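Local coordinates for listeria nuclear targeted protein A (Listeria monocytogenes serovar 1/2a, PDB 2XL4) that binds the host chromatin repressor BAHD1 and blocks its recruitment to interferon-stimulated genes, relieving their repression during Listeria infection, at residues 80-85 with 117-122. The protein carries 1 engineered substitution. Sequence-based numbering, arbitrary orientation.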
loop_
_atom_site.group_PDB
_atom_site.type_symbol
_atom_site.label_atom_id
_atom_site.label_comp_id
_atom_site.label_asym_id
_atom_site.label_seq_id
_atom_site.Cartn_x
_atom_site.Cartn_y
_atom_site.Cartn_z
ATOM N N THR A 80 -1.983 -8.020 7.057
ATOM C CA THR A 80 -0.681 -8.279 6.476
ATOM C C THR A 80 -0.137 -7.005 5.766
ATOM O O THR A 80 0.980 -6.552 6.062
ATOM C CB THR A 80 -0.738 -9.501 5.569
ATOM O OG1 THR A 80 -1.343 -10.569 6.314
ATOM C CG2 THR A 80 0.676 -9.926 5.117
HETATM N N MSE A 81 -0.937 -6.400 4.883
HETATM C CA MSE A 81 -0.511 -5.178 4.215
HETATM C C MSE A 81 -0.144 -4.067 5.166
HETATM O O MSE A 81 0.859 -3.414 4.954
HETATM C CB MSE A 81 -1.535 -4.687 3.227
HETATM C CG MSE A 81 -1.597 -5.576 1.982
HETATM SE SE MSE A 81 -3.079 -5.126 0.739
HETATM C CE MSE A 81 -2.363 -3.439 0.166
ATOM N N LYS A 82 -0.932 -3.873 6.216
ATOM C CA LYS A 82 -0.621 -2.896 7.254
ATOM C C LYS A 82 0.678 -3.167 8.034
ATOM O O LYS A 82 1.368 -2.218 8.384
ATOM C CB LYS A 82 -1.776 -2.809 8.244
ATOM C CG LYS A 82 -2.877 -1.789 7.850
ATOM C CD LYS A 82 -4.188 -2.117 8.590
ATOM C CE LYS A 82 -5.320 -1.102 8.285
ATOM N NZ LYS A 82 -6.403 -1.287 9.313
ATOM N N ARG A 83 0.968 -4.429 8.322
ATOM C CA ARG A 83 2.238 -4.835 8.963
ATOM C C ARG A 83 3.411 -4.408 8.087
ATOM O O ARG A 83 4.323 -3.738 8.564
ATOM C CB ARG A 83 2.324 -6.355 9.051
ATOM C CG ARG A 83 1.912 -7.045 10.334
ATOM C CD ARG A 83 2.346 -8.522 10.211
ATOM N NE ARG A 83 3.788 -8.654 9.858
ATOM C CZ ARG A 83 4.340 -9.655 9.148
ATOM N NH1 ARG A 83 3.583 -10.630 8.632
ATOM N NH2 ARG A 83 5.670 -9.665 8.929
ATOM N N TYR A 84 3.386 -4.780 6.800
ATOM C CA TYR A 84 4.491 -4.376 5.914
ATOM C C TYR A 84 4.635 -2.921 5.909
ATOM O O TYR A 84 5.765 -2.425 6.003
ATOM C CB TYR A 84 4.349 -4.856 4.476
ATOM C CG TYR A 84 4.224 -6.348 4.348
ATOM C CD1 TYR A 84 4.942 -7.219 5.180
ATOM C CD2 TYR A 84 3.392 -6.892 3.378
ATOM C CE1 TYR A 84 4.814 -8.617 5.048
ATOM C CE2 TYR A 84 3.258 -8.277 3.229
ATOM C CZ TYR A 84 3.959 -9.135 4.068
ATOM O OH TYR A 84 3.783 -10.496 3.859
ATOM N N GLN A 85 3.504 -2.215 5.841
ATOM C CA GLN A 85 3.556 -0.754 5.839
ATOM C C GLN A 85 4.227 -0.216 7.116
ATOM O O GLN A 85 5.069 0.686 7.038
ATOM C CB GLN A 85 2.166 -0.152 5.666
ATOM C CG GLN A 85 2.171 1.377 5.600
ATOM C CD GLN A 85 0.776 1.976 5.889
ATOM O OE1 GLN A 85 0.083 1.548 6.809
ATOM N NE2 GLN A 85 0.380 2.956 5.097
ATOM N N PHE A 117 -3.336 4.709 0.469
ATOM C CA PHE A 117 -4.349 4.699 -0.562
ATOM C C PHE A 117 -4.657 3.302 -1.067
ATOM O O PHE A 117 -5.821 2.874 -1.165
ATOM C CB PHE A 117 -3.837 5.530 -1.692
ATOM C CG PHE A 117 -4.632 5.408 -2.958
ATOM C CD1 PHE A 117 -4.411 4.334 -3.845
ATOM C CD2 PHE A 117 -5.544 6.420 -3.317
ATOM C CE1 PHE A 117 -5.132 4.248 -5.070
ATOM C CE2 PHE A 117 -6.223 6.390 -4.539
ATOM C CZ PHE A 117 -6.066 5.276 -5.416
ATOM N N LYS A 118 -3.599 2.572 -1.351
ATOM C CA LYS A 118 -3.742 1.184 -1.717
ATOM C C LYS A 118 -4.402 0.342 -0.706
ATOM O O LYS A 118 -5.245 -0.465 -1.063
ATOM C CB LYS A 118 -2.416 0.608 -2.211
ATOM C CG LYS A 118 -2.342 1.019 -3.636
ATOM C CD LYS A 118 -1.364 0.212 -4.437
ATOM C CE LYS A 118 -1.434 0.633 -5.882
ATOM N NZ LYS A 118 -0.797 -0.514 -6.567
ATOM N N ILE A 119 -4.102 0.530 0.560
ATOM C CA ILE A 119 -4.830 -0.240 1.557
ATOM C C ILE A 119 -6.320 0.208 1.712
ATOM O O ILE A 119 -7.223 -0.620 1.820
ATOM C CB ILE A 119 -4.142 -0.165 2.939
ATOM C CG1 ILE A 119 -2.893 -1.037 2.976
ATOM C CG2 ILE A 119 -5.089 -0.654 4.057
ATOM C CD1 ILE A 119 -1.797 -0.515 3.998
ATOM N N GLU A 120 -6.558 1.519 1.779
ATOM C CA GLU A 120 -7.880 2.049 2.073
ATOM C C GLU A 120 -8.825 1.673 0.937
ATOM O O GLU A 120 -9.981 1.360 1.182
ATOM C CB GLU A 120 -7.832 3.559 2.285
ATOM C CG GLU A 120 -9.225 4.190 2.659
ATOM C CD GLU A 120 -9.821 3.700 3.989
ATOM O OE1 GLU A 120 -9.040 3.407 4.903
ATOM O OE2 GLU A 120 -11.068 3.622 4.131
ATOM N N ARG A 121 -8.278 1.591 -0.267
ATOM C CA ARG A 121 -8.998 1.270 -1.475
ATOM C C ARG A 121 -9.513 -0.155 -1.448
ATOM O O ARG A 121 -10.659 -0.421 -1.904
ATOM C CB ARG A 121 -8.119 1.510 -2.723
ATOM C CG ARG A 121 -8.759 0.991 -3.969
ATOM C CD ARG A 121 -8.152 1.630 -5.203
ATOM N NE ARG A 121 -6.935 0.939 -5.501
ATOM C CZ ARG A 121 -6.274 1.010 -6.650
ATOM N NH1 ARG A 121 -6.734 1.758 -7.664
ATOM N NH2 ARG A 121 -5.137 0.315 -6.775
ATOM N N ILE A 122 -8.712 -1.059 -0.882
ATOM C CA ILE A 122 -9.208 -2.419 -0.673
ATOM C C ILE A 122 -10.291 -2.442 0.422
ATOM O O ILE A 122 -11.253 -3.158 0.298
ATOM C CB ILE A 122 -8.082 -3.419 -0.350
ATOM C CG1 ILE A 122 -7.237 -3.675 -1.617
ATOM C CG2 ILE A 122 -8.644 -4.751 0.137
ATOM C CD1 ILE A 122 -5.758 -3.795 -1.326
#
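Apolar packing between M81 and the pair I119 and I122 holds helix 67-89 against helix 102-129, two nearly antiparallel members (167° between the local axes) of the four-helical up-and-down bundle in LntA. M81, present as selenomethionine, runs past I119 in the opposite direction, its CE lying 3.7 Å from CG1 of I119. The chain bends at its third torsion (chi3 69°), and the turn brings SE and CE together onto the end of I122, with SE 3.6 Å from I122 CD1. A long, unbranched side chain suits this place, since it can follow two isoleucines about one helical turn apart, each offering its longer branch. It also reaches F44 and R47 of helix 31-59, which brings a third helix into the packing; I119 and I122 also touch I78, further back on helix 67-89.

I119 in turn pushes its CD1 toward the other backbone, where it meets the aliphatic start of K82 and the amide end of Q85. CG of K82 lies 4.2 Å from this methyl; the lysine is exposed, so its methylenes can flank I119 while the extended chain carries the amine away. Q85 reaches across with CG anti to its backbone N (chi1 -178°) and lays OE1 4.0 Å from I119 CD1; its NE2 is hydrogen-bonded to S115 and E116 on helix 102-129.

No hydrogen bond links the two segments directly: van der Waals contact and exclusion of water hold this buried interface, with the glutamine amide adding a polar tie just beyond it.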